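Local coordinates for protein acetyl-xylan esterase (Streptomyces lividans, PDB 2CC0) that hydrolyses acetyl ester groups of xylan during plant cell wall degradation, as a metal-ion-dependent family 4 carbohydrate esterase, at residues 7-12 and 170-175; 138-143 and 162-167; 21-26 and 55-60. All coordinates share one frame; numbering follows the deposited sequence.

Contact 1 (7-12 and 170-175); sequences VGLTFD and QTLAGK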
ATOM      1  N   VAL A   7      -5.313  -8.828  -9.065  1.00 10.22           N
ATOM      2  CA  VAL A   7      -3.907  -8.491  -8.835  1.00  9.89           C
ATOM      3  C   VAL A   7      -3.516  -7.318  -9.712  1.00  9.49           C
ATOM      4  O   VAL A   7      -4.195  -7.040 -10.701  1.00 10.46           O
ATOM      5  CB  VAL A   7      -2.973  -9.661  -9.147  1.00  9.80           C
ATOM      6  CG1 VAL A   7      -3.312 -10.908  -8.241  1.00  9.19           C
ATOM      7  CG2 VAL A   7      -2.994  -9.998 -10.664  1.00 10.36           C
ATOM      8  N   GLY A   8      -2.414  -6.653  -9.342  1.00  8.68           N
ATOM      9  CA  GLY A   8      -1.937  -5.478 -10.068  1.00  8.08           C
ATOM     10  C   GLY A   8      -0.729  -5.820 -10.903  1.00  8.36           C
ATOM     11  O   GLY A   8       0.393  -5.793 -10.393  1.00  9.37           O
ATOM     12  N   LEU A   9      -0.946  -6.156 -12.182  1.00  7.19           N
ATOM     13  CA  LEU A   9       0.203  -6.336 -13.081  1.00  6.92           C
ATOM     14  C   LEU A   9       0.712  -4.975 -13.483  1.00  7.00           C
ATOM     15  O   LEU A   9      -0.078  -4.113 -13.882  1.00  7.42           O
ATOM     16  CB  LEU A   9      -0.210  -7.093 -14.338  1.00  7.66           C
ATOM     17  CG  LEU A   9      -0.825  -8.462 -14.086  1.00  7.55           C
ATOM     18  CD1 LEU A   9      -1.206  -9.093 -15.462  1.00 10.60           C
ATOM     19  CD2 LEU A   9       0.082  -9.404 -13.281  1.00 11.60           C
ATOM     20  N   THR A  10       2.027  -4.765 -13.373  1.00  7.42           N
ATOM     21  CA  THR A  10       2.603  -3.481 -13.750  1.00  7.44           C
ATOM     22  C   THR A  10       3.874  -3.667 -14.561  1.00  7.95           C
ATOM     23  O   THR A  10       4.590  -4.659 -14.374  1.00  9.23           O
ATOM     24  CB  THR A  10       2.903  -2.585 -12.499  1.00  8.58           C
ATOM     25  OG1 THR A  10       4.037  -3.111 -11.799  1.00  7.84           O
ATOM     26  CG2 THR A  10       1.691  -2.528 -11.560  1.00  8.01           C
ATOM     27  N   PHE A  11       4.140  -2.716 -15.468  1.00  7.67           N
ATOM     28  CA  PHE A  11       5.341  -2.749 -16.313  1.00  7.59           C
ATOM     29  C   PHE A  11       5.999  -1.377 -16.327  1.00  8.30           C
ATOM     30  O   PHE A  11       5.398  -0.381 -16.793  1.00  8.43           O
ATOM     31  CB  PHE A  11       4.970  -3.173 -17.755  1.00  8.17           C
ATOM     32  CG  PHE A  11       4.348  -4.530 -17.827  1.00  6.87           C
ATOM     33  CD1 PHE A  11       5.155  -5.662 -17.910  1.00  8.76           C
ATOM     34  CD2 PHE A  11       2.950  -4.692 -17.754  1.00  6.83           C
ATOM     35  CE1 PHE A  11       4.601  -6.917 -17.966  1.00  9.62           C
ATOM     36  CE2 PHE A  11       2.386  -5.945 -17.803  1.00  8.57           C
ATOM     37  CZ  PHE A  11       3.215  -7.079 -17.887  1.00  8.71           C
ATOM     38  N   ASP A  12       7.217  -1.323 -15.785  1.00  8.46           N
ATOM     39  CA  ASP A  12       8.001  -0.097 -15.750  1.00  8.85           C
ATOM     40  C   ASP A  12       8.867   0.130 -16.997  1.00  9.32           C
ATOM     41  O   ASP A  12       9.323  -0.830 -17.650  1.00  9.39           O
ATOM     42  CB  ASP A  12       8.937  -0.106 -14.545  1.00 11.08           C
ATOM     43  CG  ASP A  12       8.220   0.143 -13.228  1.00 11.77           C
ATOM     44  OD1 ASP A  12       6.979   0.194 -13.187  1.00 13.07           O
ATOM     45  OD2 ASP A  12       8.938   0.255 -12.209  1.00 16.01           O
ATOM     46  N   GLN A 170      -2.465 -17.949 -17.360  1.00 15.36           N
ATOM     47  CA  GLN A 170      -2.821 -19.290 -16.862  1.00 16.04           C
ATOM     48  C   GLN A 170      -2.752 -19.413 -15.359  1.00 16.34           C
ATOM     49  O   GLN A 170      -3.658 -19.977 -14.721  1.00 16.56           O
ATOM     50  CB  GLN A 170      -1.898 -20.334 -17.500  1.00 16.68           C
ATOM     51  CG  GLN A 170      -2.187 -20.517 -18.974  1.00 18.41           C
ATOM     52  CD  GLN A 170      -1.070 -21.236 -19.691  1.00 19.75           C
ATOM     53  OE1 GLN A 170      -0.292 -21.975 -19.075  1.00 22.65           O
ATOM     54  NE2 GLN A 170      -0.974 -21.014 -21.000  1.00 19.49           N
ATOM     55  N   THR A 171      -1.672 -18.869 -14.794  1.00 16.00           N
ATOM     56  CA  THR A 171      -1.476 -18.867 -13.351  1.00 16.62           C
ATOM     57  C   THR A 171      -2.621 -18.141 -12.643  1.00 16.69           C
ATOM     58  O   THR A 171      -3.183 -18.656 -11.670  1.00 17.50           O
ATOM     59  CB  THR A 171      -0.116 -18.232 -13.002  1.00 16.94           C
ATOM     60  OG1 THR A 171       0.919 -19.011 -13.612  1.00 19.42           O
ATOM     61  CG2 THR A 171       0.117 -18.197 -11.478  1.00 17.75           C
ATOM     62  N   LEU A 172      -2.962 -16.943 -13.119  1.00 16.37           N
ATOM     63  CA  LEU A 172      -4.032 -16.174 -12.499  1.00 16.59           C
ATOM     64  C   LEU A 172      -5.371 -16.904 -12.621  1.00 17.81           C
ATOM     65  O   LEU A 172      -6.100 -17.026 -11.635  1.00 17.46           O
ATOM     66  CB  LEU A 172      -4.133 -14.772 -13.099  1.00 15.62           C
ATOM     67  CG  LEU A 172      -2.920 -13.886 -12.784  1.00 15.19           C
ATOM     68  CD1 LEU A 172      -3.130 -12.530 -13.471  1.00 14.66           C
ATOM     69  CD2 LEU A 172      -2.702 -13.741 -11.273  1.00 14.80           C
ATOM     70  N   ALA A 173      -5.669 -17.397 -13.822  1.00 18.52           N
ATOM     71  CA  ALA A 173      -6.928 -18.102 -14.081  1.00 20.31           C
ATOM     72  C   ALA A 173      -7.044 -19.325 -13.182  1.00 21.25           C
ATOM     73  O   ALA A 173      -8.091 -19.549 -12.584  1.00 22.50           O
ATOM     74  CB  ALA A 173      -7.059 -18.480 -15.566  1.00 19.64           C
ATOM     75  N   GLY A 174      -5.960 -20.085 -13.052  1.00 22.47           N
ATOM     76  CA  GLY A 174      -5.936 -21.251 -12.149  1.00 23.95           C
ATOM     77  C   GLY A 174      -6.308 -20.938 -10.706  1.00 24.60           C
ATOM     78  O   GLY A 174      -6.846 -21.808  -9.978  1.00 26.19           O
ATOM     79  N   LYS A 175      -6.057 -19.697 -10.295  1.00 23.74           N
ATOM     80  CA  LYS A 175      -6.245 -19.258  -8.921  1.00 23.50           C
ATOM     81  C   LYS A 175      -7.531 -18.484  -8.737  1.00 21.92           C
ATOM     82  O   LYS A 175      -7.812 -18.020  -7.636  1.00 23.21           O
ATOM     83  CB  LYS A 175      -5.070 -18.376  -8.497  1.00 24.02           C
ATOM     84  CG  LYS A 175      -3.811 -19.160  -8.234  1.00 26.55           C
ATOM     85  CD  LYS A 175      -2.668 -18.233  -8.003  1.00 29.82           C
ATOM     86  CE  LYS A 175      -1.926 -18.658  -6.773  1.00 30.63           C
ATOM     87  NZ  LYS A 175      -1.463 -17.500  -5.992  1.00 33.03           N
TER
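V7 and L9, on strand 5-12 of the parallel sheet, meet L172 near the C-terminal end of helix 159-174. This is plain strand-to-helix packing: the strand belongs to the polysaccharide deacetylase family region, whose fold is a distorted beta/alpha barrel, and the helix packs on the outside of the barrel-like parallel sheet.

The contact itself is purely apolar. L172 reaches from the helix toward the strand with its CG anti to the carbonyl carbon and the rest of the chain extended (chi2 179°), which presents the forked end to V7. CG2 of V7 enters that fork and touches both branches, 3.8 Å from CD1 of L172 and equally far from CD2. Contact is made by methyls alone; the CA atoms of V7 and L172 stay 8.5 Å apart. L9, two residues along and on the same side of the strand, adds a looser touch: its CD1 lies 4.4 Å from CD1 of L172. L146 also packs on V7.

No hydrogen bond crosses between the two segments. At the helix end, N of G174 donates to O of Q170 at 2.8 Å, and N of K175 bonds to O of L172, three residues back, at 3.0 Å, with a weak second bond to O of T171. The strand's backbone bonds go to its neighbours: V7 pairs with C178 and G180, G8 with Q150 and I152, and L9 with T34, which places this strand inside the sheet.

Polar side chains serve the opposite side and the far end of the strand: T10 OG1 bonds to O of I152, and D12 forms a salt bridge with R100 just before the zinc ligand D13. Back at L172, the second methyl of V7, CG1, lies 4.2 Å from CD2.

Contact 2 (138-143 and 162-167); sequences AIVQAV and LAAIPR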
ATOM      1  N   ALA A 138      10.925 -18.181 -13.394  1.00 16.65           N
ATOM      2  CA  ALA A 138      11.021 -17.425 -12.154  1.00 16.12           C
ATOM      3  C   ALA A 138       9.977 -16.291 -12.134  1.00 15.56           C
ATOM      4  O   ALA A 138       9.393 -15.989 -11.091  1.00 16.38           O
ATOM      5  CB  ALA A 138      12.439 -16.890 -11.950  1.00 16.89           C
ATOM      6  N   ILE A 139       9.742 -15.688 -13.298  1.00 14.33           N
ATOM      7  CA  ILE A 139       8.761 -14.582 -13.412  1.00 13.76           C
ATOM      8  C   ILE A 139       7.352 -15.124 -13.154  1.00 13.62           C
ATOM      9  O   ILE A 139       6.564 -14.510 -12.415  1.00 14.00           O
ATOM     10  CB  ILE A 139       8.872 -13.890 -14.812  1.00 13.01           C
ATOM     11  CG1 ILE A 139      10.244 -13.215 -14.968  1.00 12.91           C
ATOM     12  CG2 ILE A 139       7.711 -12.887 -15.070  1.00 14.00           C
ATOM     13  CD1 ILE A 139      10.605 -12.863 -16.434  1.00 15.37           C
ATOM     14  N   VAL A 140       7.015 -16.254 -13.785  1.00 14.29           N
ATOM     15  CA  VAL A 140       5.720 -16.891 -13.578  1.00 14.66           C
ATOM     16  C   VAL A 140       5.535 -17.272 -12.105  1.00 14.42           C
ATOM     17  O   VAL A 140       4.450 -17.068 -11.543  1.00 14.23           O
ATOM     18  CB  VAL A 140       5.527 -18.133 -14.498  1.00 15.21           C
ATOM     19  CG1 VAL A 140       4.187 -18.824 -14.200  1.00 16.47           C
ATOM     20  CG2 VAL A 140       5.589 -17.691 -15.995  1.00 14.87           C
ATOM     21  N   GLN A 141       6.592 -17.817 -11.491  1.00 14.86           N
ATOM     22  CA  GLN A 141       6.602 -18.163 -10.070  0.50 14.95           C
ATOM     23  C   GLN A 141       6.321 -16.939  -9.186  1.00 14.43           C
ATOM     24  O   GLN A 141       5.577 -17.011  -8.205  1.00 14.73           O
ATOM     25  CB  GLN A 141       7.951 -18.785  -9.700  0.50 15.70           C
ATOM     26  CG  GLN A 141       8.083 -19.192  -8.228  0.50 17.06           C
ATOM     27  CD  GLN A 141       6.995 -20.173  -7.756  0.50 20.62           C
ATOM     28  OE1 GLN A 141       6.647 -20.203  -6.574  0.50 20.66           O
ATOM     29  NE2 GLN A 141       6.468 -20.974  -8.674  0.50 20.80           N
ATOM     30  N   ALA A 142       6.931 -15.803  -9.540  1.00 13.29           N
ATOM     31  CA  ALA A 142       6.698 -14.548  -8.787  1.00 12.58           C
ATOM     32  C   ALA A 142       5.210 -14.166  -8.862  1.00 12.13           C
ATOM     33  O   ALA A 142       4.602 -13.804  -7.863  1.00 11.76           O
ATOM     34  CB  ALA A 142       7.579 -13.422  -9.334  1.00 12.03           C
ATOM     35  N   VAL A 143       4.610 -14.246 -10.052  1.00 12.99           N
ATOM     36  CA  VAL A 143       3.184 -13.988 -10.216  1.00 13.85           C
ATOM     37  C   VAL A 143       2.334 -14.927  -9.351  1.00 14.19           C
ATOM     38  O   VAL A 143       1.337 -14.493  -8.766  1.00 15.47           O
ATOM     39  CB  VAL A 143       2.753 -14.038 -11.720  1.00 14.05           C
ATOM     40  CG1 VAL A 143       1.239 -14.085 -11.850  1.00 14.21           C
ATOM     41  CG2 VAL A 143       3.320 -12.846 -12.469  1.00 14.04           C
ATOM     42  N   LEU A 162       7.976 -10.918 -21.869  1.00 13.91           N
ATOM     43  CA  LEU A 162       7.079 -11.162 -23.007  1.00 14.97           C
ATOM     44  C   LEU A 162       6.737 -12.658 -23.117  1.00 14.93           C
ATOM     45  O   LEU A 162       5.583 -13.020 -23.319  1.00 14.68           O
ATOM     46  CB  LEU A 162       7.728 -10.668 -24.297  1.00 15.02           C
ATOM     47  CG  LEU A 162       6.916 -10.943 -25.567  1.00 15.94           C
ATOM     48  CD1 LEU A 162       5.584 -10.155 -25.571  1.00 16.51           C
ATOM     49  CD2 LEU A 162       7.750 -10.573 -26.778  1.00 14.81           C
ATOM     50  N   ALA A 163       7.746 -13.526 -22.951  1.00 15.65           N
ATOM     51  CA  ALA A 163       7.533 -14.975 -23.083  1.00 16.18           C
ATOM     52  C   ALA A 163       6.613 -15.532 -21.992  1.00 16.12           C
ATOM     53  O   ALA A 163       5.928 -16.544 -22.188  1.00 17.12           O
ATOM     54  CB  ALA A 163       8.851 -15.688 -23.042  1.00 16.75           C
ATOM     55  N   ALA A 164       6.625 -14.861 -20.839  1.00 15.51           N
ATOM     56  CA  ALA A 164       5.852 -15.276 -19.667  1.00 14.48           C
ATOM     57  C   ALA A 164       4.358 -14.998 -19.752  1.00 14.16           C
ATOM     58  O   ALA A 164       3.578 -15.587 -19.002  1.00 13.53           O
ATOM     59  CB  ALA A 164       6.436 -14.589 -18.398  1.00 15.13           C
ATOM     60  N   ILE A 165       3.947 -14.095 -20.643  1.00 13.49           N
ATOM     61  CA  ILE A 165       2.562 -13.600 -20.597  1.00 13.92           C
ATOM     62  C   ILE A 165       1.480 -14.716 -20.621  1.00 13.63           C
ATOM     63  O   ILE A 165       0.600 -14.719 -19.769  1.00 13.60           O
ATOM     64  CB  ILE A 165       2.289 -12.492 -21.647  1.00 13.59           C
ATOM     65  CG1 ILE A 165       3.221 -11.292 -21.437  1.00 13.98           C
ATOM     66  CG2 ILE A 165       0.817 -12.095 -21.658  1.00 15.82           C
ATOM     67  CD1 ILE A 165       3.209 -10.671 -20.020  1.00 14.54           C
ATOM     68  N   PRO A 166       1.541 -15.666 -21.587  1.00 14.44           N
ATOM     69  CA  PRO A 166       0.498 -16.708 -21.523  1.00 14.56           C
ATOM     70  C   PRO A 166       0.455 -17.492 -20.197  1.00 14.81           C
ATOM     71  O   PRO A 166      -0.630 -17.702 -19.653  1.00 15.30           O
ATOM     72  CB  PRO A 166       0.824 -17.637 -22.716  1.00 15.00           C
ATOM     73  CG  PRO A 166       1.683 -16.815 -23.611  1.00 15.20           C
ATOM     74  CD  PRO A 166       2.466 -15.868 -22.714  1.00 15.43           C
ATOM     75  N   ARG A 167       1.611 -17.889 -19.668  1.00 15.48           N
ATOM     76  CA  ARG A 167       1.661 -18.589 -18.381  1.00 15.57           C
ATOM     77  C   ARG A 167       1.250 -17.723 -17.195  1.00 15.19           C
ATOM     78  O   ARG A 167       0.717 -18.236 -16.202  1.00 16.16           O
ATOM     79  CB  ARG A 167       3.032 -19.201 -18.147  1.00 16.20           C
ATOM     80  CG  ARG A 167       3.238 -20.475 -18.974  1.00 17.35           C
ATOM     81  CD  ARG A 167       4.695 -20.891 -18.945  1.00 21.49           C
ATOM     82  NE  ARG A 167       5.128 -21.340 -17.622  1.00 23.49           N
ATOM     83  CZ  ARG A 167       6.404 -21.398 -17.235  1.00 24.47           C
ATOM     84  NH1 ARG A 167       7.382 -21.043 -18.070  1.00 25.18           N
ATOM     85  NH2 ARG A 167       6.708 -21.812 -16.009  1.00 24.16           N
TER
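V140 and R167 cross at about a right angle, and the valine methyl CG2 lies over the flat of the guanidinium group, 3.9 Å above its plane and close to its centre. The same methyl also rests on the root of the arginine, 3.7 Å from CB of R167, so the side chain curls round it. The curl comes from the bend at chi3 (68°), which turns the guanidinium back across the valine instead of letting it run straight out. A salt bridge from NH2 of R167 to OD1 of D137, three residues before V140 on the same helix, holds the group at that position.

Next to the arginine, CB of A164 sits against two methyls, 3.9 Å from CG2 of I139 and 4.0 Å from CG2 of V140, and the small alanine lets the backbones come near, with the CA atoms of V140 and A164 6.3 Å apart. Helices 136-144 and 159-174 are successive helices of a beta/alpha fold, linked through strand 151-155 of the parallel sheet; the short segments cross at -45° with their axes 9.4 Å apart. The later helix is kinked here: neither N of P166, a proline with no N-H, nor N of R167 bonds to the turn before. V140 places CG1 anti to its backbone N (chi1 177°), bringing that methyl within 4.0 Å of the carbonyl O of R167.

Contact 3 (21-26 and 55-60); sequences SLLNAL and AGMWVA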
ATOM      1  N   SER A  21       4.670  -5.384 -28.905  1.00 13.19           N
ATOM      2  CA  SER A  21       4.647  -6.844 -28.749  1.00 13.76           C
ATOM      3  C   SER A  21       4.078  -7.257 -27.390  1.00 13.06           C
ATOM      4  O   SER A  21       3.262  -8.166 -27.310  1.00 13.23           O
ATOM      5  CB  SER A  21       6.049  -7.430 -28.920  1.00 14.80           C
ATOM      6  OG  SER A  21       6.473  -7.281 -30.274  1.00 18.59           O
ATOM      7  N   LEU A  22       4.494  -6.545 -26.338  1.00 11.65           N
ATOM      8  CA  LEU A  22       3.975  -6.792 -25.002  1.00 11.54           C
ATOM      9  C   LEU A  22       2.470  -6.523 -24.930  1.00 10.72           C
ATOM     10  O   LEU A  22       1.717  -7.327 -24.383  1.00 11.19           O
ATOM     11  CB  LEU A  22       4.719  -5.911 -23.983  1.00 10.95           C
ATOM     12  CG  LEU A  22       4.353  -6.050 -22.490  1.00 11.74           C
ATOM     13  CD1 LEU A  22       4.533  -7.491 -21.993  1.00 12.94           C
ATOM     14  CD2 LEU A  22       5.196  -5.072 -21.654  1.00 12.51           C
ATOM     15  N   LEU A  23       2.039  -5.393 -25.491  1.00 10.26           N
ATOM     16  CA  LEU A  23       0.617  -5.053 -25.448  1.00 10.97           C
ATOM     17  C   LEU A  23      -0.211  -6.106 -26.181  1.00 12.05           C
ATOM     18  O   LEU A  23      -1.276  -6.512 -25.703  1.00 11.76           O
ATOM     19  CB  LEU A  23       0.376  -3.672 -26.075  1.00 10.25           C
ATOM     20  CG  LEU A  23       0.976  -2.470 -25.360  1.00  9.97           C
ATOM     21  CD1 LEU A  23       0.677  -1.201 -26.196  1.00 10.67           C
ATOM     22  CD2 LEU A  23       0.414  -2.317 -23.940  1.00 10.38           C
ATOM     23  N   ASN A  24       0.289  -6.540 -27.338  1.00 12.92           N
ATOM     24  CA  ASN A  24      -0.406  -7.572 -28.121  1.00 14.04           C
ATOM     25  C   ASN A  24      -0.539  -8.875 -27.329  1.00 13.85           C
ATOM     26  O   ASN A  24      -1.598  -9.477 -27.305  1.00 14.69           O
ATOM     27  CB  ASN A  24       0.309  -7.811 -29.446  1.00 14.52           C
ATOM     28  CG  ASN A  24       0.139  -6.657 -30.423  1.00 16.88           C
ATOM     29  OD1 ASN A  24      -0.698  -5.757 -30.226  1.00 18.99           O
ATOM     30  ND2 ASN A  24       0.948  -6.668 -31.475  1.00 19.52           N
ATOM     31  N   ALA A  25       0.537  -9.284 -26.661  1.00 13.33           N
ATOM     32  CA  ALA A  25       0.504 -10.469 -25.808  1.00 12.93           C
ATOM     33  C   ALA A  25      -0.493 -10.327 -24.662  1.00 13.01           C
ATOM     34  O   ALA A  25      -1.286 -11.231 -24.402  1.00 13.30           O
ATOM     35  CB  ALA A  25       1.885 -10.816 -25.289  1.00 13.00           C
ATOM     36  N   LEU A  26      -0.445  -9.193 -23.966  1.00 12.80           N
ATOM     37  CA  LEU A  26      -1.395  -8.961 -22.874  1.00 12.02           C
ATOM     38  C   LEU A  26      -2.843  -9.048 -23.364  1.00 13.13           C
ATOM     39  O   LEU A  26      -3.632  -9.806 -22.804  1.00 13.59           O
ATOM     40  CB  LEU A  26      -1.136  -7.611 -22.187  1.00 11.23           C
ATOM     41  CG  LEU A  26       0.186  -7.518 -21.397  1.00  8.75           C
ATOM     42  CD1 LEU A  26       0.536  -6.035 -21.203  1.00  8.75           C
ATOM     43  CD2 LEU A  26       0.077  -8.262 -20.031  1.00 10.10           C
ATOM     44  N   ALA A  55      -4.919  -0.710 -25.922  1.00 10.77           N
ATOM     45  CA  ALA A  55      -4.782  -2.116 -25.535  1.00 11.29           C
ATOM     46  C   ALA A  55      -5.520  -2.452 -24.238  1.00 11.50           C
ATOM     47  O   ALA A  55      -5.617  -3.625 -23.871  1.00 12.74           O
ATOM     48  CB  ALA A  55      -3.321  -2.472 -25.420  1.00 11.73           C
ATOM     49  N   GLY A  56      -6.026  -1.418 -23.545  1.00 10.63           N
ATOM     50  CA  GLY A  56      -6.765  -1.599 -22.293  1.00 11.25           C
ATOM     51  C   GLY A  56      -5.886  -1.415 -21.069  1.00 10.49           C
ATOM     52  O   GLY A  56      -6.260  -1.835 -19.976  1.00 11.30           O
ATOM     53  N   MET A  57      -4.742  -0.754 -21.238  1.00  9.85           N
ATOM     54  CA  MET A  57      -3.834  -0.503 -20.078  1.00  8.51           C
ATOM     55  C   MET A  57      -4.138   0.849 -19.423  1.00  9.04           C
ATOM     56  O   MET A  57      -4.769   1.717 -20.036  1.00  9.23           O
ATOM     57  CB  MET A  57      -2.353  -0.514 -20.512  1.00  9.14           C
ATOM     58  CG  MET A  57      -1.944  -1.732 -21.374  1.00  8.99           C
ATOM     59  SD  MET A  57      -2.328  -3.300 -20.564  1.00 11.48           S
ATOM     60  CE  MET A  57      -2.824  -4.349 -21.951  1.00 10.86           C
ATOM     61  N   TRP A  58      -3.657   1.024 -18.193  1.00  8.13           N
ATOM     62  CA  TRP A  58      -3.644   2.318 -17.493  1.00  8.54           C
ATOM     63  C   TRP A  58      -2.215   2.806 -17.566  1.00  8.85           C
ATOM     64  O   TRP A  58      -1.280   2.000 -17.596  1.00 10.09           O
ATOM     65  CB  TRP A  58      -4.111   2.166 -16.046  1.00 10.73           C
ATOM     66  CG  TRP A  58      -5.491   1.581 -16.021  1.00 11.48           C
ATOM     67  CD1 TRP A  58      -6.664   2.248 -16.250  1.00 14.69           C
ATOM     68  CD2 TRP A  58      -5.839   0.200 -15.823  1.00 11.92           C
ATOM     69  NE1 TRP A  58      -7.737   1.360 -16.191  1.00 15.53           N
ATOM     70  CE2 TRP A  58      -7.255   0.101 -15.933  1.00 13.63           C
ATOM     71  CE3 TRP A  58      -5.102  -0.958 -15.562  1.00 10.66           C
ATOM     72  CZ2 TRP A  58      -7.946  -1.122 -15.774  1.00 13.04           C
ATOM     73  CZ3 TRP A  58      -5.788  -2.176 -15.411  1.00 13.37           C
ATOM     74  CH2 TRP A  58      -7.203  -2.247 -15.527  1.00 13.31           C
ATOM     75  N   VAL A  59      -2.052   4.114 -17.648  1.00  7.78           N
ATOM     76  CA  VAL A  59      -0.714   4.696 -17.818  1.00  7.71           C
ATOM     77  C   VAL A  59      -0.421   5.534 -16.573  1.00  7.84           C
ATOM     78  O   VAL A  59      -1.262   6.327 -16.119  1.00  8.33           O
ATOM     79  CB  VAL A  59      -0.630   5.591 -19.083  1.00  8.09           C
ATOM     80  CG1 VAL A  59       0.814   6.076 -19.265  1.00  9.52           C
ATOM     81  CG2 VAL A  59      -1.126   4.805 -20.307  1.00  8.92           C
ATOM     82  N   ALA A  60       0.780   5.345 -16.037  1.00  7.22           N
ATOM     83  CA  ALA A  60       1.186   5.982 -14.799  1.00  5.97           C
ATOM     84  C   ALA A  60       2.581   6.594 -14.921  1.00  6.47           C
ATOM     85  O   ALA A  60       3.267   6.406 -15.929  1.00  7.40           O
ATOM     86  CB  ALA A  60       1.114   4.989 -13.630  1.00  6.67           C
TER
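L23 and L26 meet A55 and M57 with no ring, amide or other flat group between them: there are no faces or edges to match, just methyls, methylenes and one sulfur. Helix 19-28 packs here against the turn that joins helix 46-54 to strand 58-61, an alpha-to-beta connection of the deacetylase domain.

L23 and M57 slide past each other in opposite directions, and CD2 of the leucine presses close on CG of M57 at 3.5 Å. CB of A55 fills in beside it, 3.9 Å from CB of L23. Bends at chi2 (-55°) and chi3 then carry the methionine's tip round to L26, against which it lies aslant; CE lies 3.7 Å from CB of L26, and SD is 4.0 Å from CD1 of L26. Cutting M57 back to an alanine is likely to open a gap between the two leucines and the strand, leaving L26 with no partner on 55-60 and CD2 of L23 with only A55 there.

The turn is a Schellman motif. G56 takes positive phi (96°), where a CB would jam against the carbonyl O of A55, and R32 bonds to its O through NE. M57 also packs on A33 and M35, which ties it to the sheet, and its methyl CE also lies 3.8 Å from CD1 of L26.

From the N terminus, strand 5-12 opens the large loop that contact 1 closes only at the end of helix 159-174. Contacts 3 and 2 both nest inside it, one after the other: contact 3 ties helix 19-28 to the turn before strand 58-61, and contact 2 later joins helices 136-144 and 159-174. Contacts 1 and 2 share helix 159-174, with T171 packing on V140 and L172 on V143. F11 of strand 5-12 bridges towards the others, its ring touching L22 and L26 on one helix and I165 on another. L162 and I165 also pack on helix 19-28, so helices 19-28, 136-144 and 159-174 are joined by packing, the middle link being 159-174.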